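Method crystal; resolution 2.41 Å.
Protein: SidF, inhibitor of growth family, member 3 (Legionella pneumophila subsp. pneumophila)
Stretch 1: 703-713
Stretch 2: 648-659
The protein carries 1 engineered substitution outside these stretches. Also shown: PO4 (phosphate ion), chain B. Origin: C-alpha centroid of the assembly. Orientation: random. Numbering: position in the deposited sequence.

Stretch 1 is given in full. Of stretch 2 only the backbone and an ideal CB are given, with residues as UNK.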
# COMPACT_ATOMS: atom_id res chain seq x y z
N ILE A 703 6.86 10.46 6.15
CA ILE A 703 7.07 9.04 5.82
C ILE A 703 7.06 8.84 4.30
O ILE A 703 7.82 8.01 3.81
CB ILE A 703 6.07 8.08 6.56
CG1 ILE A 703 6.59 6.65 6.65
CG2 ILE A 703 4.66 8.04 5.91
CD1 ILE A 703 7.66 6.49 7.69
N GLN A 704 6.25 9.63 3.55
CA GLN A 704 6.20 9.55 2.11
C GLN A 704 7.52 9.98 1.51
O GLN A 704 8.00 9.36 0.60
CB GLN A 704 5.06 10.43 1.52
CG GLN A 704 3.69 9.98 1.98
CD GLN A 704 2.60 10.89 1.46
OE1 GLN A 704 1.74 11.33 2.23
NE2 GLN A 704 2.63 11.18 0.15
N ALA A 705 8.15 11.02 2.05
CA ALA A 705 9.37 11.45 1.41
C ALA A 705 10.49 10.45 1.69
O ALA A 705 11.37 10.21 0.83
CB ALA A 705 9.76 12.86 1.81
N LEU A 706 10.42 9.81 2.86
CA LEU A 706 11.38 8.75 3.22
C LEU A 706 11.25 7.52 2.34
O LEU A 706 12.23 7.03 1.84
CB LEU A 706 11.10 8.28 4.64
CG LEU A 706 11.94 8.88 5.73
CD1 LEU A 706 11.92 7.94 6.93
CD2 LEU A 706 13.39 8.95 5.20
N HIS A 707 10.00 7.05 2.20
CA HIS A 707 9.64 5.93 1.35
C HIS A 707 10.10 6.22 -0.05
O HIS A 707 10.77 5.38 -0.62
CB HIS A 707 8.14 5.62 1.47
CG HIS A 707 7.54 4.91 0.29
ND1 HIS A 707 7.35 3.57 0.27
CD2 HIS A 707 7.09 5.39 -0.94
CE1 HIS A 707 6.83 3.21 -0.92
NE2 HIS A 707 6.68 4.32 -1.67
N HIS A 708 9.82 7.43 -0.59
CA HIS A 708 10.27 7.80 -1.94
C HIS A 708 11.78 7.76 -2.12
O HIS A 708 12.31 7.38 -3.18
CB HIS A 708 9.71 9.19 -2.33
CG HIS A 708 9.70 9.46 -3.83
ND1 HIS A 708 10.82 9.88 -4.53
CD2 HIS A 708 8.67 9.42 -4.75
CE1 HIS A 708 10.51 10.06 -5.83
NE2 HIS A 708 9.18 9.81 -5.97
N THR A 709 12.51 8.15 -1.08
CA THR A 709 13.97 8.15 -1.13
C THR A 709 14.49 6.71 -1.24
O THR A 709 15.29 6.41 -2.13
CB THR A 709 14.56 8.91 0.07
OG1 THR A 709 14.02 10.24 0.03
CG2 THR A 709 16.08 9.00 -0.03
N ALA A 710 14.05 5.86 -0.34
CA ALA A 710 14.32 4.41 -0.41
C ALA A 710 13.94 3.76 -1.76
O ALA A 710 14.61 2.86 -2.23
CB ALA A 710 13.58 3.68 0.71
N ASN A 711 12.88 4.24 -2.39
CA ASN A 711 12.56 3.68 -3.68
C ASN A 711 13.31 4.26 -4.81
O ASN A 711 13.52 3.55 -5.76
CB ASN A 711 11.08 3.83 -4.03
CG ASN A 711 10.22 2.76 -3.44
OD1 ASN A 711 10.71 1.82 -2.81
ND2 ASN A 711 8.92 2.90 -3.60
N THR A 712 13.64 5.56 -4.78
CA THR A 712 14.20 6.19 -6.01
C THR A 712 15.53 6.83 -5.79
O THR A 712 16.18 7.17 -6.75
CB THR A 712 13.26 7.24 -6.70
OG1 THR A 712 13.16 8.40 -5.85
CG2 THR A 712 11.80 6.62 -6.96
N GLY A 713 15.99 6.96 -4.55
CA GLY A 713 17.20 7.76 -4.36
C GLY A 713 17.01 9.25 -4.02
O GLY A 713 17.96 9.87 -3.53
N UNK A 648 3.74 2.66 -9.79
CA UNK A 648 4.89 2.39 -8.91
C UNK A 648 4.61 2.51 -7.38
O UNK A 648 5.46 2.16 -6.56
CB UNK A 648 6.02 3.36 -9.28
N UNK A 649 3.48 3.12 -7.05
CA UNK A 649 3.05 3.32 -5.68
C UNK A 649 3.77 4.46 -4.99
O UNK A 649 3.56 4.72 -3.82
CB UNK A 649 3.25 2.03 -4.88
N UNK A 650 4.63 5.14 -5.72
CA UNK A 650 5.29 6.33 -5.22
C UNK A 650 4.36 7.51 -4.96
O UNK A 650 4.57 8.27 -4.03
CB UNK A 650 6.37 6.76 -6.21
N UNK A 651 3.37 7.68 -5.82
CA UNK A 651 2.60 8.91 -5.80
C UNK A 651 1.15 8.82 -5.36
O UNK A 651 0.83 9.18 -4.25
CB UNK A 651 2.63 9.52 -7.20
N UNK A 652 0.27 8.35 -6.24
CA UNK A 652 -1.16 8.33 -5.93
C UNK A 652 -1.50 7.43 -4.75
O UNK A 652 -2.31 7.79 -3.91
CB UNK A 652 -1.95 7.88 -7.16
N UNK A 653 -0.86 6.28 -4.69
CA UNK A 653 -1.09 5.28 -3.62
C UNK A 653 -0.63 5.75 -2.27
O UNK A 653 -1.31 5.52 -1.24
CB UNK A 653 -0.38 3.97 -3.95
N UNK A 654 0.50 6.44 -2.23
CA UNK A 654 0.95 7.09 -0.98
C UNK A 654 -0.05 8.11 -0.42
O UNK A 654 -0.18 8.25 0.83
CB UNK A 654 2.29 7.79 -1.22
N UNK A 655 -0.68 8.86 -1.30
CA UNK A 655 -1.64 9.83 -0.84
C UNK A 655 -2.92 9.13 -0.31
O UNK A 655 -3.54 9.60 0.65
CB UNK A 655 -1.98 10.80 -1.97
N UNK A 656 -3.33 8.02 -0.93
CA UNK A 656 -4.40 7.27 -0.37
C UNK A 656 -3.92 6.73 1.02
O UNK A 656 -4.69 6.83 2.01
CB UNK A 656 -4.82 6.15 -1.32
N UNK A 657 -2.69 6.19 1.11
CA UNK A 657 -2.22 5.68 2.43
C UNK A 657 -2.23 6.79 3.50
O UNK A 657 -2.56 6.52 4.68
CB UNK A 657 -0.81 5.10 2.30
N UNK A 658 -1.97 8.03 3.08
CA UNK A 658 -1.95 9.18 3.98
C UNK A 658 -3.37 9.46 4.50
O UNK A 658 -3.56 9.77 5.68
CB UNK A 658 -1.38 10.41 3.27
N UNK A 659 -4.35 9.42 3.62
CA UNK A 659 -5.75 9.58 4.04
C UNK A 659 -6.16 8.46 5.01
O UNK A 659 -6.81 8.71 6.04
CB UNK A 659 -6.67 9.59 2.82
P PO4 B . 1.75 6.65 -9.36
O1 PO4 B . 0.59 7.60 -9.02
O2 PO4 B . 1.28 5.55 -10.31
O3 PO4 B . 2.95 7.31 -10.06
O4 PO4 B . 2.27 6.00 -8.07

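The loop 648-651 wraps a phosphate ion and leads into helix 652-659, which runs roughly antiparallel to helix 703-712, the axes at 148° and 10.9 Å apart at closest approach.

At 648 CA-to-CB points toward stretch 1 but meets nothing within reach, so many small or polar residues would do. Ser648 turns its hydroxyl back to its own loop, where the backbone N of 650 gives Ser648 OG a weak hydrogen bond of 3.4 Å.

Position 649 has positive phi (78°), which favours glycine, asparagine or aspartate. It is Asn649; its backbone N makes a weak hydrogen bond to PO4 O4 (3.3 Å).

Position 650 carries the heart of the contact. Its CB leaves sideways, with the ideal CB 3.8 Å from His708 CD2 and 5.3 Å from Asn711 ND2. A medium-length side chain with an acceptor could turn to that amide; asparagine, aspartate, glutamine or glutamate are plausible. Asn650, with chi1 m, places OD1 2.9 Å from Asn711 ND2, and the nearly straight N-H...O angle of 173° marks a well-aimed hydrogen bond. The same side chain packs its ND2 3.6 Å from Thr712 CG2.

At 651 CA-to-CB points away, and the phosphate lies close to the backbone, so a polar residue would fit. Asp651 brings OD1 4.3 Å from His708 NE2, at the edge of that ring, while its backbone N donates to PO4 O4 (3.0 Å).

Position 652 is out of reach of stretch 1, but its backbone N donates to PO4 O1 at 2.9 Å, so a basic side chain would suit the anion. Arg652 adds hydrogen bonds from NE to PO4 O1 (2.7 Å) and NH2 to PO4 O2 (2.9 Å).

Position 653 has ordinary helical angles and no neighbour in stretch 1; nothing visible demands its residue, Gly653.

The CB at 654 points toward stretch 1, between Gln704 and His707. A flexible polar or aliphatic chain could fill this space. Gln654 folds with chi1 and chi2 both m, laying NE2 over one face of the His707 ring, 3.6 Å from His707 NE2; that amide nitrogen also donates to Asn649 O (3.0 Å).

At 655 CB points away, so only a long chain would curl back. Arg655 does, its guanidinium presenting one face to the Gln704 amide.

Positions 656 and 659 lie out of reach and leave the choice open: Leu656 and Lys659. At 657 CB points toward stretch 1, but nothing of it lies within 5.5 Å of the ideal CB, so small or medium-sized residues would be acceptable on this view; the residue is Ala657, which leaves the space unfilled by its own side chain.

At 658 the ideal CB lies near the end of Gln704, favouring a polar chain. Gln658 brings its terminal amide alongside that of Gln704.

Stretch 2, residues 648-659: SNNDRGQRLAQK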
# COMPACT_ATOMS: atom_id res chain seq x y z
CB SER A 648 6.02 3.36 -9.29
OG SER A 648 5.62 4.70 -8.96
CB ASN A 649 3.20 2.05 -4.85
CG ASN A 649 2.31 2.06 -3.64
OD1 ASN A 649 1.12 2.33 -3.74
ND2 ASN A 649 2.88 1.78 -2.48
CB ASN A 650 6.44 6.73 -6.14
CG ASN A 650 7.64 5.82 -6.00
OD1 ASN A 650 7.93 5.33 -4.92
ND2 ASN A 650 8.33 5.58 -7.10
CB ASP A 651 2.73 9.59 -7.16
CG ASP A 651 4.12 9.49 -7.73
OD1 ASP A 651 5.05 10.08 -7.15
OD2 ASP A 651 4.30 8.80 -8.75
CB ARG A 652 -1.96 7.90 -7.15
CG ARG A 652 -2.42 9.05 -8.02
CD ARG A 652 -2.88 8.56 -9.38
NE ARG A 652 -1.96 7.58 -9.95
CZ ARG A 652 -2.12 7.03 -11.14
NH1 ARG A 652 -3.15 7.34 -11.88
NH2 ARG A 652 -1.23 6.16 -11.58
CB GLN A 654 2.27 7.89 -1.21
CG GLN A 654 3.48 7.01 -1.41
CD GLN A 654 3.49 5.91 -0.37
OE1 GLN A 654 3.69 6.16 0.80
NE2 GLN A 654 3.21 4.70 -0.81
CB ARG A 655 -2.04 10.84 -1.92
CG ARG A 655 -1.01 11.63 -2.73
CD ARG A 655 0.21 12.40 -2.14
NE ARG A 655 -0.00 13.28 -1.06
CZ ARG A 655 0.48 14.53 -0.91
NH1 ARG A 655 1.20 15.17 -1.81
NH2 ARG A 655 0.21 15.19 0.23
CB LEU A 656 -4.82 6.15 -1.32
CG LEU A 656 -5.95 5.31 -0.73
CD1 LEU A 656 -7.33 6.03 -0.52
CD2 LEU A 656 -6.04 4.11 -1.62
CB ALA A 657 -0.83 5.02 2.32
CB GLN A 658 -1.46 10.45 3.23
CG GLN A 658 -1.77 11.78 3.97
CD GLN A 658 -1.25 13.12 3.29
OE1 GLN A 658 -1.55 14.23 3.79
NE2 GLN A 658 -0.52 13.03 2.20
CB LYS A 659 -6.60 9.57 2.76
CG LYS A 659 -7.32 10.86 2.42
CD LYS A 659 -6.45 12.02 2.09
CE LYS A 659 -7.27 13.27 1.72
NZ LYS A 659 -7.54 14.29 2.82
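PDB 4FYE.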